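Local structure of putative exported protein (Bordetella pertussis Tohama I, 2PFY) at residues Gly124-Lys129 and Met180-Ala185; Gly139-Ala144 and Val176-Leu181; Lys197-Ala202 and Met260-Leu265. The protein binds pyroglutamic acid as an extracytoplasmic solute receptor of the DctP family and probably delivers it to a tripartite ATP-independent periplasmic transporter. One frame throughout, in Å; residues are numbered along the deposited sequence.

Interaction 1. Residues Gly124-Lys129 and Met180-Ala185. With PCA (pyroglutamic acid), chain E.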
loop_
_atom_site.group_PDB
_atom_site.type_symbol
_atom_site.label_atom_id
_atom_site.label_comp_id
_atom_site.label_asym_id
_atom_site.label_seq_id
_atom_site.Cartn_x
_atom_site.Cartn_y
_atom_site.Cartn_z
ATOM N N GLY A 124 8.631 -7.424 3.637
ATOM C CA GLY A 124 9.367 -8.595 4.200
ATOM C C GLY A 124 8.389 -9.626 4.754
ATOM O O GLY A 124 7.151 -9.467 4.652
ATOM N N ILE A 125 8.943 -10.688 5.326
ATOM C CA ILE A 125 8.162 -11.796 5.888
ATOM C C ILE A 125 8.402 -11.857 7.383
ATOM O O ILE A 125 9.540 -11.782 7.812
ATOM C CB ILE A 125 8.559 -13.150 5.212
ATOM C CG1 ILE A 125 8.151 -13.094 3.737
ATOM C CG2 ILE A 125 7.862 -14.372 5.934
ATOM C CD1 ILE A 125 8.783 -14.143 2.799
ATOM N N TYR A 126 7.321 -11.943 8.167
ATOM C CA TYR A 126 7.424 -12.042 9.621
ATOM C C TYR A 126 6.922 -13.401 10.054
ATOM O O TYR A 126 5.854 -13.833 9.628
ATOM C CB TYR A 126 6.542 -11.006 10.338
ATOM C CG TYR A 126 6.899 -9.541 10.126
ATOM C CD1 TYR A 126 7.447 -8.788 11.168
ATOM C CD2 TYR A 126 6.638 -8.900 8.911
ATOM C CE1 TYR A 126 7.720 -7.414 11.023
ATOM C CE2 TYR A 126 6.943 -7.523 8.730
ATOM C CZ TYR A 126 7.474 -6.792 9.796
ATOM O OH TYR A 126 7.764 -5.450 9.627
ATOM N N THR A 127 7.657 -14.058 10.934
ATOM C CA THR A 127 7.292 -15.424 11.327
ATOM C C THR A 127 7.566 -15.635 12.811
ATOM O O THR A 127 8.256 -14.814 13.451
ATOM C CB THR A 127 8.104 -16.500 10.518
ATOM O OG1 THR A 127 9.487 -16.419 10.873
ATOM C CG2 THR A 127 7.981 -16.273 9.026
ATOM N N LYS A 128 7.028 -16.731 13.351
ATOM C CA LYS A 128 7.246 -17.082 14.750
ATOM C C LYS A 128 8.354 -18.108 14.915
ATOM O O LYS A 128 8.801 -18.319 16.040
ATOM C CB LYS A 128 5.969 -17.588 15.412
ATOM C CG LYS A 128 4.854 -16.570 15.410
ATOM C CD LYS A 128 3.527 -17.243 15.576
ATOM C CE LYS A 128 3.026 -17.077 16.962
ATOM N NZ LYS A 128 1.672 -17.689 17.007
ATOM N N LYS A 129 8.786 -18.703 13.792
ATOM C CA LYS A 129 9.840 -19.734 13.761
ATOM C C LYS A 129 10.757 -19.443 12.596
ATOM O O LYS A 129 10.342 -18.789 11.661
ATOM C CB LYS A 129 9.233 -21.141 13.552
ATOM C CG LYS A 129 8.544 -21.703 14.777
ATOM C CD LYS A 129 8.763 -23.236 14.910
ATOM C CE LYS A 129 10.181 -23.556 15.456
ATOM N NZ LYS A 129 10.329 -24.984 15.813
HETATM N N MSE A 180 3.162 -13.324 8.457
HETATM C CA MSE A 180 2.606 -12.303 7.557
HETATM C C MSE A 180 3.675 -11.737 6.652
HETATM O O MSE A 180 4.891 -12.022 6.809
HETATM C CB MSE A 180 1.919 -11.200 8.385
HETATM C CG MSE A 180 2.847 -10.480 9.313
HETATM SE SE MSE A 180 1.983 -8.890 9.983
HETATM C CE MSE A 180 3.517 -8.174 11.148
ATOM N N LEU A 181 3.218 -10.930 5.703
ATOM C CA LEU A 181 4.093 -10.258 4.782
ATOM C C LEU A 181 3.661 -8.812 4.799
ATOM O O LEU A 181 2.473 -8.509 4.569
ATOM C CB LEU A 181 3.953 -10.820 3.363
ATOM C CG LEU A 181 4.714 -10.030 2.276
ATOM C CD1 LEU A 181 5.569 -10.910 1.342
ATOM C CD2 LEU A 181 3.726 -9.198 1.438
ATOM N N THR A 182 4.608 -7.931 5.115
ATOM C CA THR A 182 4.323 -6.492 5.231
ATOM C C THR A 182 5.639 -5.757 5.396
ATOM O O THR A 182 6.684 -6.403 5.602
ATOM C CB THR A 182 3.295 -6.151 6.383
ATOM O OG1 THR A 182 2.849 -4.795 6.249
ATOM C CG2 THR A 182 3.868 -6.368 7.832
ATOM N N SER A 183 5.586 -4.420 5.336
ATOM C CA SER A 183 6.771 -3.594 5.435
ATOM C C SER A 183 7.262 -3.531 6.880
ATOM O O SER A 183 6.502 -3.849 7.851
ATOM C CB SER A 183 6.463 -2.157 4.983
ATOM O OG SER A 183 5.468 -1.633 5.853
ATOM N N PRO A 184 8.507 -3.069 7.043
ATOM C CA PRO A 184 8.966 -2.717 8.389
ATOM C C PRO A 184 8.186 -1.524 8.982
ATOM O O PRO A 184 8.172 -1.363 10.200
ATOM C CB PRO A 184 10.458 -2.393 8.193
ATOM C CG PRO A 184 10.579 -1.969 6.705
ATOM C CD PRO A 184 9.567 -2.896 6.024
ATOM N N ALA A 185 7.497 -0.723 8.149
ATOM C CA ALA A 185 6.684 0.380 8.702
ATOM C C ALA A 185 5.511 -0.150 9.528
ATOM O O ALA A 185 5.249 0.330 10.632
ATOM C CB ALA A 185 6.163 1.295 7.592
HETATM N N PCA E . 1.475 -2.309 5.223
HETATM C CA PCA E . 0.091 -2.495 4.726
HETATM C CB PCA E . 0.119 -2.764 3.242
HETATM C CG PCA E . 1.566 -2.818 2.854
HETATM C CD PCA E . 2.324 -2.503 4.100
HETATM O OE PCA E . 3.543 -2.370 4.150
HETATM C C PCA E . -0.578 -3.644 5.454
HETATM O O PCA E . -1.795 -3.864 5.413
HETATM O OXT PCA E . 0.123 -4.389 6.114
#
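Strands 124-127 and 180-182 pair antiparallel at one margin of a four-stranded mixed sheet, and the second strand runs straight into the pyroglutamic acid site. Tyr126 and Met180 form a hydrogen-bonded pair, with Tyr126 N reaching Met180 O at 2.8 Å and Met180 N returning to Tyr126 O. Gly124 and Thr182 form a second such pair, its bonds more bent: the N-H...O angle at Gly124 N is 145°, and this donor stands above the carbonyl plane of Thr182. Between them lies the non-hydrogen-bonded pair Ile125-Leu181, where Ile125 CG1 meets Leu181 CD1 at 4.1 Å.

On the face that carries Tyr126, Met180 and Thr182, the phenol ring is the main side-chain element. Met180, a selenomethionine, has CG between its backbone N and carbonyl carbon (chi1 61°) and an extended chain beyond, ending in CE over one face of the Tyr126 ring, 3.9 Å from its centroid and 14° off the normal. This is a CH-pi contact within a Met-aromatic pair, the selenium lying oblique to the ring. Thr182 CG2 touches Tyr126 CE2 at 3.4 Å, and Tyr126 OH donates to Ser183 O at 2.7 Å, from above that carbonyl plane.

This sheet belongs to the periplasmic-binding-protein fold of DctP receptors, and here Thr182 at the strand end and Ser183 just beyond it bind the ligand. Thr182 OG1 donates to the carboxylate atom OXT at 2.8 Å, while Ser183 grips the lactam oxygen OE twice, through its backbone N and through OG at 2.7 Å. Ser183 is also the N-cap of helix 184-189, its OG accepting a weak bond from Ala185 N and another from Thr186 N. Leu255 of helix 223-257 packs against Tyr126, and Tyr199 meets its ring edge-to-face.

Interaction 2. Residues Gly139-Ala144 and Val176-Leu181. With PCA (pyroglutamic acid), chain E.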
loop_
_atom_site.group_PDB
_atom_site.type_symbol
_atom_site.label_atom_id
_atom_site.label_comp_id
_atom_site.label_asym_id
_atom_site.label_seq_id
_atom_site.Cartn_x
_atom_site.Cartn_y
_atom_site.Cartn_z
ATOM N N GLY A 139 0.849 -24.934 4.783
ATOM C CA GLY A 139 -0.279 -25.017 5.701
ATOM C C GLY A 139 -0.321 -23.956 6.801
ATOM O O GLY A 139 -1.231 -23.962 7.634
ATOM N N THR A 140 0.664 -23.058 6.815
ATOM C CA THR A 140 0.691 -21.937 7.755
ATOM C C THR A 140 -0.457 -20.959 7.459
ATOM O O THR A 140 -0.717 -20.641 6.297
ATOM C CB THR A 140 2.090 -21.232 7.732
ATOM O OG1 THR A 140 3.070 -22.132 8.281
ATOM C CG2 THR A 140 2.105 -19.969 8.575
ATOM N N ARG A 141 -1.149 -20.532 8.516
ATOM C CA ARG A 141 -2.185 -19.482 8.449
ATOM C C ARG A 141 -1.446 -18.175 8.232
ATOM O O ARG A 141 -0.787 -17.666 9.123
ATOM C CB ARG A 141 -2.998 -19.426 9.739
ATOM C CG ARG A 141 -3.729 -20.755 10.048
ATOM C CD ARG A 141 -4.302 -20.761 11.478
ATOM N NE ARG A 141 -5.194 -21.906 11.698
ATOM C CZ ARG A 141 -5.988 -22.055 12.757
ATOM N NH1 ARG A 141 -6.031 -21.121 13.692
ATOM N NH2 ARG A 141 -6.745 -23.139 12.877
ATOM N N PHE A 142 -1.494 -17.693 7.008
ATOM C CA PHE A 142 -0.595 -16.630 6.613
ATOM C C PHE A 142 -1.465 -15.417 6.259
ATOM O O PHE A 142 -2.387 -15.513 5.442
ATOM C CB PHE A 142 0.256 -17.101 5.433
ATOM C CG PHE A 142 1.410 -16.178 5.094
ATOM C CD1 PHE A 142 2.712 -16.493 5.494
ATOM C CD2 PHE A 142 1.189 -14.987 4.368
ATOM C CE1 PHE A 142 3.777 -15.649 5.163
ATOM C CE2 PHE A 142 2.253 -14.116 4.052
ATOM C CZ PHE A 142 3.542 -14.444 4.443
ATOM N N ARG A 143 -1.195 -14.289 6.900
ATOM C CA ARG A 143 -1.973 -13.072 6.641
ATOM C C ARG A 143 -1.904 -12.624 5.190
ATOM O O ARG A 143 -0.811 -12.507 4.619
ATOM C CB ARG A 143 -1.481 -11.916 7.521
ATOM C CG ARG A 143 -2.257 -10.599 7.266
ATOM C CD ARG A 143 -1.651 -9.431 7.958
ATOM N NE ARG A 143 -2.405 -8.226 7.588
ATOM C CZ ARG A 143 -1.855 -7.085 7.188
ATOM N NH1 ARG A 143 -0.533 -6.959 7.193
ATOM N NH2 ARG A 143 -2.638 -6.047 6.836
ATOM N N ALA A 144 -3.066 -12.355 4.597
ATOM C CA ALA A 144 -3.141 -11.654 3.305
ATOM C C ALA A 144 -3.855 -10.322 3.543
ATOM O O ALA A 144 -4.594 -10.202 4.500
ATOM C CB ALA A 144 -3.940 -12.477 2.279
ATOM N N VAL A 176 -5.421 -16.611 14.741
ATOM C CA VAL A 176 -6.030 -16.590 13.437
ATOM C C VAL A 176 -4.945 -16.580 12.392
ATOM O O VAL A 176 -5.115 -17.149 11.322
ATOM C CB VAL A 176 -7.021 -15.379 13.262
ATOM C CG1 VAL A 176 -7.329 -15.109 11.770
ATOM C CG2 VAL A 176 -8.316 -15.645 14.057
ATOM N N ILE A 177 -3.819 -15.941 12.696
ATOM C CA ILE A 177 -2.700 -15.943 11.767
ATOM C C ILE A 177 -1.416 -16.258 12.534
ATOM O O ILE A 177 -1.308 -15.968 13.717
ATOM C CB ILE A 177 -2.569 -14.611 10.957
ATOM C CG1 ILE A 177 -2.422 -13.401 11.898
ATOM C CG2 ILE A 177 -3.749 -14.475 9.935
ATOM C CD1 ILE A 177 -2.091 -12.044 11.194
ATOM N N ASP A 178 -0.434 -16.824 11.840
ATOM C CA ASP A 178 0.829 -17.187 12.487
ATOM C C ASP A 178 2.045 -16.565 11.806
ATOM O O ASP A 178 3.149 -16.646 12.348
ATOM C CB ASP A 178 0.997 -18.705 12.503
ATOM C CG ASP A 178 0.009 -19.407 13.425
ATOM O OD1 ASP A 178 0.039 -19.209 14.649
ATOM O OD2 ASP A 178 -0.801 -20.189 12.909
ATOM N N ALA A 179 1.846 -15.966 10.630
ATOM C CA ALA A 179 2.918 -15.346 9.829
ATOM C C ALA A 179 2.335 -14.251 8.915
ATOM O O ALA A 179 1.140 -14.246 8.612
ATOM C CB ALA A 179 3.654 -16.410 8.957
HETATM N N MSE A 180 3.162 -13.324 8.457
HETATM C CA MSE A 180 2.606 -12.303 7.557
HETATM C C MSE A 180 3.675 -11.737 6.652
HETATM O O MSE A 180 4.891 -12.022 6.809
HETATM C CB MSE A 180 1.919 -11.200 8.385
HETATM C CG MSE A 180 2.847 -10.480 9.313
HETATM SE SE MSE A 180 1.983 -8.890 9.983
HETATM C CE MSE A 180 3.517 -8.174 11.148
ATOM N N LEU A 181 3.218 -10.930 5.703
ATOM C CA LEU A 181 4.093 -10.258 4.782
ATOM C C LEU A 181 3.661 -8.812 4.799
ATOM O O LEU A 181 2.473 -8.509 4.569
ATOM C CB LEU A 181 3.953 -10.820 3.363
ATOM C CG LEU A 181 4.714 -10.030 2.276
ATOM C CD1 LEU A 181 5.569 -10.910 1.342
ATOM C CD2 LEU A 181 3.726 -9.198 1.438
HETATM N N PCA E . 1.475 -2.309 5.223
HETATM C CA PCA E . 0.091 -2.495 4.726
HETATM C CB PCA E . 0.119 -2.764 3.242
HETATM C CG PCA E . 1.566 -2.818 2.854
HETATM C CD PCA E . 2.324 -2.503 4.100
HETATM O OE PCA E . 3.543 -2.370 4.150
HETATM C C PCA E . -0.578 -3.644 5.454
HETATM O O PCA E . -1.795 -3.864 5.413
HETATM O OXT PCA E . 0.123 -4.389 6.114
HETATM O O HOH W 1 0.474 -9.999 5.289
#
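Phe142 and Ala179 lie opposite each other in a single backbone bridge, and the directions of the touching parts diverge by 74°. Arg143 N donates to Ala179 O at 2.9 Å with a nearly straight N-H...O angle of 171°, while Arg141 O accepts from Asp178 N and, weakly, from Ala179 N.

The Phe142 ring lies against segment 176-181: Ala179 O and Met180 CA stand over one face, both displaced toward the rim. Its CD1 atom meets Ala179 CB at 3.6 Å, and CE2 reaches Leu181 CB. Arg143 CB lies 3.6 Å from Met180 CB. Ile177 runs alongside Arg143, its CD1 3.7 Å from Arg143 CB. Water 1 bridges the two backbones, donating to Arg143 O and accepting from Leu181 N.

With CG anti to its backbone N (chi1 179°) and the chain extended on to NE, Arg143 carries its guanidinium out to pyroglutamic acid, whose carboxylate it meets at its in-plane edge: Arg143 NH1 donates to OXT at 2.9 Å and Arg143 NH2 to O at 2.7 Å. Arg143 NE bonds to Val163 O, which limits rotation of the group. Two N-H donors directed at two carboxylate oxygens make a bidentate arrangement, consistent with recognition of the ligand as an anion.

Interaction 3. Residues Lys197-Ala202 and Met260-Leu265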
loop_
_atom_site.group_PDB
_atom_site.type_symbol
_atom_site.label_atom_id
_atom_site.label_comp_id
_atom_site.label_asym_id
_atom_site.label_seq_id
_atom_site.Cartn_x
_atom_site.Cartn_y
_atom_site.Cartn_z
ATOM N N LYS A 197 8.738 -13.136 15.820
ATOM C CA LYS A 197 10.150 -13.141 16.216
ATOM C C LYS A 197 11.169 -12.937 15.110
ATOM O O LYS A 197 12.263 -12.437 15.368
ATOM C CB LYS A 197 10.493 -14.439 16.966
ATOM C CG LYS A 197 10.378 -14.302 18.473
ATOM C CD LYS A 197 8.913 -14.107 18.914
ATOM C CE LYS A 197 8.794 -13.019 20.012
ATOM N NZ LYS A 197 7.407 -12.480 20.190
ATOM N N TYR A 198 10.850 -13.378 13.903
ATOM C CA TYR A 198 11.794 -13.304 12.771
ATOM C C TYR A 198 11.265 -12.387 11.689
ATOM O O TYR A 198 10.109 -12.493 11.330
ATOM C CB TYR A 198 12.015 -14.706 12.162
ATOM C CG TYR A 198 12.628 -15.633 13.174
ATOM C CD1 TYR A 198 14.014 -15.761 13.286
ATOM C CD2 TYR A 198 11.830 -16.325 14.073
ATOM C CE1 TYR A 198 14.580 -16.591 14.258
ATOM C CE2 TYR A 198 12.398 -17.175 15.050
ATOM C CZ TYR A 198 13.761 -17.293 15.135
ATOM O OH TYR A 198 14.302 -18.144 16.111
ATOM N N TYR A 199 12.125 -11.519 11.164
ATOM C CA TYR A 199 11.785 -10.692 10.002
ATOM C C TYR A 199 12.800 -10.992 8.915
ATOM O O TYR A 199 14.009 -10.972 9.176
ATOM C CB TYR A 199 11.808 -9.188 10.388
ATOM C CG TYR A 199 11.707 -8.285 9.193
ATOM C CD1 TYR A 199 10.465 -8.043 8.593
ATOM C CD2 TYR A 199 12.850 -7.681 8.635
ATOM C CE1 TYR A 199 10.358 -7.210 7.482
ATOM C CE2 TYR A 199 12.744 -6.867 7.500
ATOM C CZ TYR A 199 11.485 -6.636 6.945
ATOM O OH TYR A 199 11.359 -5.842 5.821
ATOM N N TYR A 200 12.333 -11.282 7.707
ATOM C CA TYR A 200 13.204 -11.552 6.575
ATOM C C TYR A 200 12.996 -10.406 5.597
ATOM O O TYR A 200 11.852 -10.146 5.192
ATOM C CB TYR A 200 12.870 -12.935 5.906
ATOM C CG TYR A 200 13.071 -14.090 6.885
ATOM C CD1 TYR A 200 14.336 -14.668 7.057
ATOM C CD2 TYR A 200 12.025 -14.523 7.710
ATOM C CE1 TYR A 200 14.537 -15.663 8.003
ATOM C CE2 TYR A 200 12.210 -15.497 8.640
ATOM C CZ TYR A 200 13.466 -16.078 8.780
ATOM O OH TYR A 200 13.641 -17.058 9.726
ATOM N N ASP A 201 14.099 -9.745 5.229
ATOM C CA ASP A 201 14.106 -8.555 4.378
ATOM C C ASP A 201 13.912 -9.017 2.923
ATOM O O ASP A 201 14.840 -8.993 2.110
ATOM C CB ASP A 201 15.447 -7.799 4.591
ATOM C CG ASP A 201 15.510 -6.432 3.863
ATOM O OD1 ASP A 201 14.539 -6.048 3.173
ATOM O OD2 ASP A 201 16.548 -5.721 3.988
ATOM N N ALA A 202 12.698 -9.487 2.619
ATOM C CA ALA A 202 12.401 -10.086 1.325
ATOM C C ALA A 202 12.392 -9.099 0.159
ATOM O O ALA A 202 12.708 -9.468 -0.969
ATOM C CB ALA A 202 11.071 -10.830 1.381
HETATM N N MSE A 260 13.638 -8.515 17.591
HETATM C CA MSE A 260 13.390 -9.394 16.433
HETATM C C MSE A 260 14.714 -9.831 15.832
HETATM O O MSE A 260 15.686 -9.067 15.792
HETATM C CB MSE A 260 12.546 -8.701 15.339
HETATM C CG MSE A 260 11.173 -8.358 15.795
HETATM SE SE MSE A 260 9.930 -8.188 14.257
HETATM C CE MSE A 260 9.857 -10.088 13.703
ATOM N N SER A 261 14.757 -11.068 15.358
ATOM C CA SER A 261 15.853 -11.439 14.518
ATOM C C SER A 261 15.576 -10.800 13.162
ATOM O O SER A 261 14.514 -10.996 12.583
ATOM C CB SER A 261 15.958 -12.971 14.442
ATOM O OG SER A 261 16.832 -13.324 13.395
ATOM N N VAL A 262 16.497 -9.988 12.669
ATOM C CA VAL A 262 16.337 -9.423 11.321
ATOM C C VAL A 262 17.338 -10.094 10.416
ATOM O O VAL A 262 18.538 -10.047 10.685
ATOM C CB VAL A 262 16.483 -7.864 11.288
ATOM C CG1 VAL A 262 16.644 -7.347 9.847
ATOM C CG2 VAL A 262 15.262 -7.232 11.953
ATOM N N GLU A 263 16.839 -10.718 9.352
ATOM C CA GLU A 263 17.687 -11.478 8.435
ATOM C C GLU A 263 17.505 -11.141 6.962
ATOM O O GLU A 263 16.427 -10.687 6.554
ATOM C CB GLU A 263 17.473 -12.973 8.695
ATOM C CG GLU A 263 18.264 -13.422 9.927
ATOM C CD GLU A 263 18.093 -14.860 10.233
ATOM O OE1 GLU A 263 16.990 -15.247 10.642
ATOM O OE2 GLU A 263 19.068 -15.613 10.068
ATOM N N PRO A 264 18.564 -11.349 6.152
ATOM C CA PRO A 264 18.351 -11.189 4.726
ATOM C C PRO A 264 17.457 -12.324 4.223
ATOM O O PRO A 264 17.121 -13.244 4.962
ATOM C CB PRO A 264 19.763 -11.322 4.112
ATOM C CG PRO A 264 20.701 -11.404 5.245
ATOM C CD PRO A 264 19.954 -11.746 6.477
ATOM N N LEU A 265 17.072 -12.239 2.969
ATOM C CA LEU A 265 16.188 -13.213 2.387
ATOM C C LEU A 265 17.016 -14.499 2.135
ATOM O O LEU A 265 18.063 -14.438 1.475
ATOM C CB LEU A 265 15.630 -12.654 1.063
ATOM C CG LEU A 265 14.639 -13.559 0.313
ATOM C CD1 LEU A 265 13.453 -13.886 1.209
ATOM C CD2 LEU A 265 14.181 -12.941 -0.988
HETATM O O HOH W 2 15.023 -13.415 10.977
HETATM O O HOH W 3 16.153 -17.681 10.360
#
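Tyr199 and Val262 lie side by side on one face of two parallel strands, 198-201 and 261-264, whose axes approach to 4.6 Å at an angle of 25°. Val262 CG1 sits in the plane of the Tyr199 ring, at its edge, 4.0 Å from CD2. Selenomethionine Met260, bent at chi3 (69°), brings CE to 3.4 Å from Tyr198 C and also near Tyr199 CB. Helix 223-257 covers this face through Leu255, which touches both Tyr199 and Val262.

The backbone ladder has four bonds, each with its donor nearly along the C=O axis; that from Tyr199 N to Ser261 O measures 2.8 Å. Strand 261-264 is thereby added as the outermost strand of the mixed sheet, beside 198-201. Lys197 and Tyr198 both face Thr127 in a classic beta bulge.

On the face of Tyr198, Tyr200, Ser261 and Glu263 the contact is partly water-mediated. Tyr200 and Glu263 run alongside each other, ring and carboxylate planes 34° apart, with Glu263 OE1 3.6 Å from Tyr200 CE1. Water 3 donates to Glu263 OE1 at 2.6 Å and hydrogen-bonds to Tyr200 OH, which is also bonded to Val131 N, and water 2 lies within hydrogen-bonding distance of Ser261 OG and Glu263 OE1.

In the fold
From the N terminus, strand 124-127 comes first and pairs with 180-182 in interaction 1, closing a loop of 50 residues. Interaction 2 nests inside that span: 139-144 meets 176-181, so both loops end on the same stretch and share Met180 and Leu181. Both also contact the bound pyroglutamic acid. Helix 184-189 then leads toward strand 198-201, where interaction 3 opens in series and closes 57 residues later at 260-265, across mostly helical chain. Strands 124-127 and 198-201 are sheet neighbours, with Ile125 O close to Tyr200 N, so interactions 1 and 3 join one sheet from its ligand-side strand to its opposite margin.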